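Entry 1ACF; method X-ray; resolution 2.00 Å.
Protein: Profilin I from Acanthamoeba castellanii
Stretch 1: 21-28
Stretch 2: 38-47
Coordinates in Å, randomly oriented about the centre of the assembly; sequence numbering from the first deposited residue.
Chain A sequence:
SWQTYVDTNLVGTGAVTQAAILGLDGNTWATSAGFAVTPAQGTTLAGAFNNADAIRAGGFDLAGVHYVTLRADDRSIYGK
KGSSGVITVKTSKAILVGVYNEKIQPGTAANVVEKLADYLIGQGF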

# COMPACT_ATOMS: atom_id res chain seq x y z
N ILE A 21 -1.80 7.02 1.04
CA ILE A 21 -2.93 6.64 1.88
C ILE A 21 -4.20 6.88 1.06
O ILE A 21 -4.43 8.03 0.63
CB ILE A 21 -3.05 7.28 3.29
CG1 ILE A 21 -2.08 6.69 4.33
CG2 ILE A 21 -4.52 7.05 3.76
CD1 ILE A 21 -2.05 7.58 5.62
N LEU A 22 -4.89 5.77 0.81
CA LEU A 22 -6.14 5.92 0.05
C LEU A 22 -7.45 5.71 0.85
O LEU A 22 -7.52 5.11 1.92
CB LEU A 22 -6.15 4.88 -1.07
CG LEU A 22 -5.32 4.86 -2.30
CD1 LEU A 22 -3.93 5.36 -2.06
CD2 LEU A 22 -5.40 3.43 -2.80
N GLY A 23 -8.50 6.14 0.17
CA GLY A 23 -9.89 6.00 0.55
C GLY A 23 -10.38 4.70 -0.16
O GLY A 23 -9.82 4.25 -1.15
N LEU A 24 -11.44 4.12 0.40
CA LEU A 24 -12.07 2.89 -0.10
C LEU A 24 -12.72 3.17 -1.43
O LEU A 24 -13.09 2.18 -2.12
CB LEU A 24 -12.91 2.24 1.02
CG LEU A 24 -12.22 1.63 2.22
CD1 LEU A 24 -13.24 0.91 3.12
CD2 LEU A 24 -11.20 0.60 1.78
N ASP A 25 -12.82 4.43 -1.82
CA ASP A 25 -13.35 4.72 -3.17
C ASP A 25 -12.17 4.72 -4.19
O ASP A 25 -12.42 4.99 -5.36
CB ASP A 25 -14.05 6.05 -3.28
CG ASP A 25 -13.23 7.22 -2.80
OD1 ASP A 25 -12.23 7.04 -2.12
OD2 ASP A 25 -13.63 8.34 -3.15
N GLY A 26 -10.96 4.50 -3.65
CA GLY A 26 -9.73 4.51 -4.43
C GLY A 26 -9.06 5.87 -4.66
O GLY A 26 -8.06 5.89 -5.41
N ASN A 27 -9.55 6.94 -4.12
CA ASN A 27 -9.00 8.29 -4.21
C ASN A 27 -7.94 8.44 -3.14
O ASN A 27 -8.04 7.93 -2.03
CB ASN A 27 -10.03 9.40 -4.26
CG ASN A 27 -10.80 9.35 -5.61
OD1 ASN A 27 -10.18 9.23 -6.70
ND2 ASN A 27 -12.11 9.40 -5.58
N THR A 28 -6.86 9.13 -3.51
CA THR A 28 -5.70 9.34 -2.63
C THR A 28 -6.03 10.37 -1.57
O THR A 28 -6.70 11.37 -1.88
CB THR A 28 -4.42 9.73 -3.49
OG1 THR A 28 -4.17 8.58 -4.36
CG2 THR A 28 -3.22 10.15 -2.66
N THR A 38 -2.93 6.13 -9.41
CA THR A 38 -4.08 6.79 -10.10
C THR A 38 -5.38 6.28 -9.53
O THR A 38 -5.41 5.24 -8.79
CB THR A 38 -3.86 6.74 -11.65
OG1 THR A 38 -4.09 5.38 -12.11
CG2 THR A 38 -2.39 7.14 -11.95
N PRO A 39 -6.42 7.03 -9.87
CA PRO A 39 -7.79 6.69 -9.44
C PRO A 39 -8.07 5.24 -9.83
O PRO A 39 -8.44 4.37 -9.03
CB PRO A 39 -8.67 7.62 -10.29
CG PRO A 39 -7.79 8.83 -10.51
CD PRO A 39 -6.41 8.20 -10.73
N ALA A 40 -7.90 5.11 -11.13
CA ALA A 40 -8.04 3.85 -11.82
C ALA A 40 -7.25 2.76 -11.08
O ALA A 40 -7.86 1.71 -10.80
CB ALA A 40 -7.59 4.04 -13.27
N GLN A 41 -5.99 3.01 -10.78
CA GLN A 41 -5.15 2.06 -10.08
C GLN A 41 -5.68 1.80 -8.65
O GLN A 41 -5.58 0.66 -8.24
CB GLN A 41 -3.70 2.51 -9.88
CG GLN A 41 -2.86 2.26 -11.12
CD GLN A 41 -1.59 3.08 -11.11
OE1 GLN A 41 -0.71 2.91 -11.98
NE2 GLN A 41 -1.54 3.97 -10.13
N GLY A 42 -6.09 2.89 -8.07
CA GLY A 42 -6.67 2.98 -6.72
C GLY A 42 -7.96 2.20 -6.58
O GLY A 42 -8.08 1.42 -5.63
N THR A 43 -8.88 2.39 -7.54
CA THR A 43 -10.18 1.69 -7.53
C THR A 43 -9.96 0.18 -7.73
O THR A 43 -10.70 -0.68 -7.14
CB THR A 43 -11.41 2.27 -8.29
OG1 THR A 43 -11.41 1.90 -9.69
CG2 THR A 43 -11.66 3.78 -8.17
N THR A 44 -8.93 -0.15 -8.50
CA THR A 44 -8.63 -1.58 -8.67
C THR A 44 -8.18 -2.23 -7.36
O THR A 44 -8.61 -3.37 -7.06
CB THR A 44 -7.64 -1.82 -9.88
OG1 THR A 44 -8.43 -1.39 -11.04
CG2 THR A 44 -7.17 -3.24 -10.09
N LEU A 45 -7.34 -1.59 -6.59
CA LEU A 45 -6.77 -2.09 -5.35
C LEU A 45 -7.92 -2.39 -4.38
O LEU A 45 -8.02 -3.55 -3.97
CB LEU A 45 -5.87 -1.02 -4.69
CG LEU A 45 -4.99 -1.49 -3.55
CD1 LEU A 45 -4.40 -2.86 -3.81
CD2 LEU A 45 -3.89 -0.44 -3.36
N ALA A 46 -8.65 -1.29 -4.18
CA ALA A 46 -9.81 -1.35 -3.23
C ALA A 46 -10.65 -2.58 -3.55
O ALA A 46 -10.87 -3.49 -2.72
CB ALA A 46 -10.49 -0.00 -3.28
N GLY A 47 -11.08 -2.66 -4.79
CA GLY A 47 -11.89 -3.70 -5.36
C GLY A 47 -11.38 -5.10 -5.02
O GLY A 47 -12.15 -6.02 -4.67

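In Acanthamoeba profilin I, residues 21-28 pack against residues 38-47, a helix from Pro39 onward preceded by its N-cap, Thr38. A strand runs through Leu22 into a type I turn from Gly23 to Gly26, and the turn packs against the first turns of the helix. The two stretches bury 305 Å² in all, and no hydrogen bond passes between them; the contact rests on close backbone packing, a CA-H...O contact and apolar side chains.

The backbone packing centres on two glycines. The closest pair of CA atoms across the two stretches is glycine to glycine: Gly26 CA and Gly42 CA lie 4.1 Å apart. Neither residue has a side chain, and the space is too small for one on either. An ideal CB on Gly26 would sit 2.6 Å from Thr43 N and 2.8 Å from Gly42 C. An ideal CB on Gly42 would clash with Gly26 O, only 2.1 Å away. The phi of Gly26, 86°, favours glycine independently of the packing. With the two backbones this close, Gly42 CA comes 3.5 Å from Gly26 O, and the angle of 155° at the hydrogen makes this a CA-H...O contact. Gly26 CA also packs 3.9 Å from Thr43 N, an amide already committed within the helix to Pro39 O (Thr43 N to Pro39 O 2.5 Å).

The apolar contacts centre on Leu22 and Leu45, which both direct their CA-to-CB bonds toward the opposing stretch and are both buried. Their methyl carbons meet at 4.2 Å, Leu22 CD2 to Leu45 CD2, and the same Leu22 CD2 lies 4.1 Å from Gly42 CA. One methyl thus touches both a helix side chain and the bare backbone at Gly42.

Elsewhere oxygens face carbons. Ala46, one helical turn beyond Gly42, points its CA-to-CB bond toward the turn and sets its CB 3.6 Å from Leu24 O. Thr43, whose CA-to-CB bond runs sideways, brings CG2 to 3.2 Å from Asp25 O, a tight van der Waals approach. Three successive carbonyl oxygens, those of Leu24, Asp25 and Gly26, therefore each meet a carbon of the helix. Asn27 has its CA-to-CB bond pointing away, but the end of its side chain comes nearer, with Asn27 OD1 4.2 Å from Pro39 CB.

Hydrogen bonds within each stretch shape the two partners. Gly26 N donates to Gly23 O (2.8 Å), closing the turn, and Gly23 N donates to Asn27 O (2.9 Å) just beyond it. The Asp25 carboxylate braces the exit: Asn27 ND2 donates to Asp25 OD2 at 3.1 Å, and Asn27 N donates weakly to Asp25 OD1 at 3.3 Å. In the second stretch, Thr38 OG1 accepts a weak capping bond from Gln41 N at 3.3 Å. The first helical backbone bond, Gly42 N to Thr38 O at 2.6 Å, spans the same turn, and Ala46 N to Gly42 O at 3.1 Å carries the pattern on to the residue that packs on Leu24.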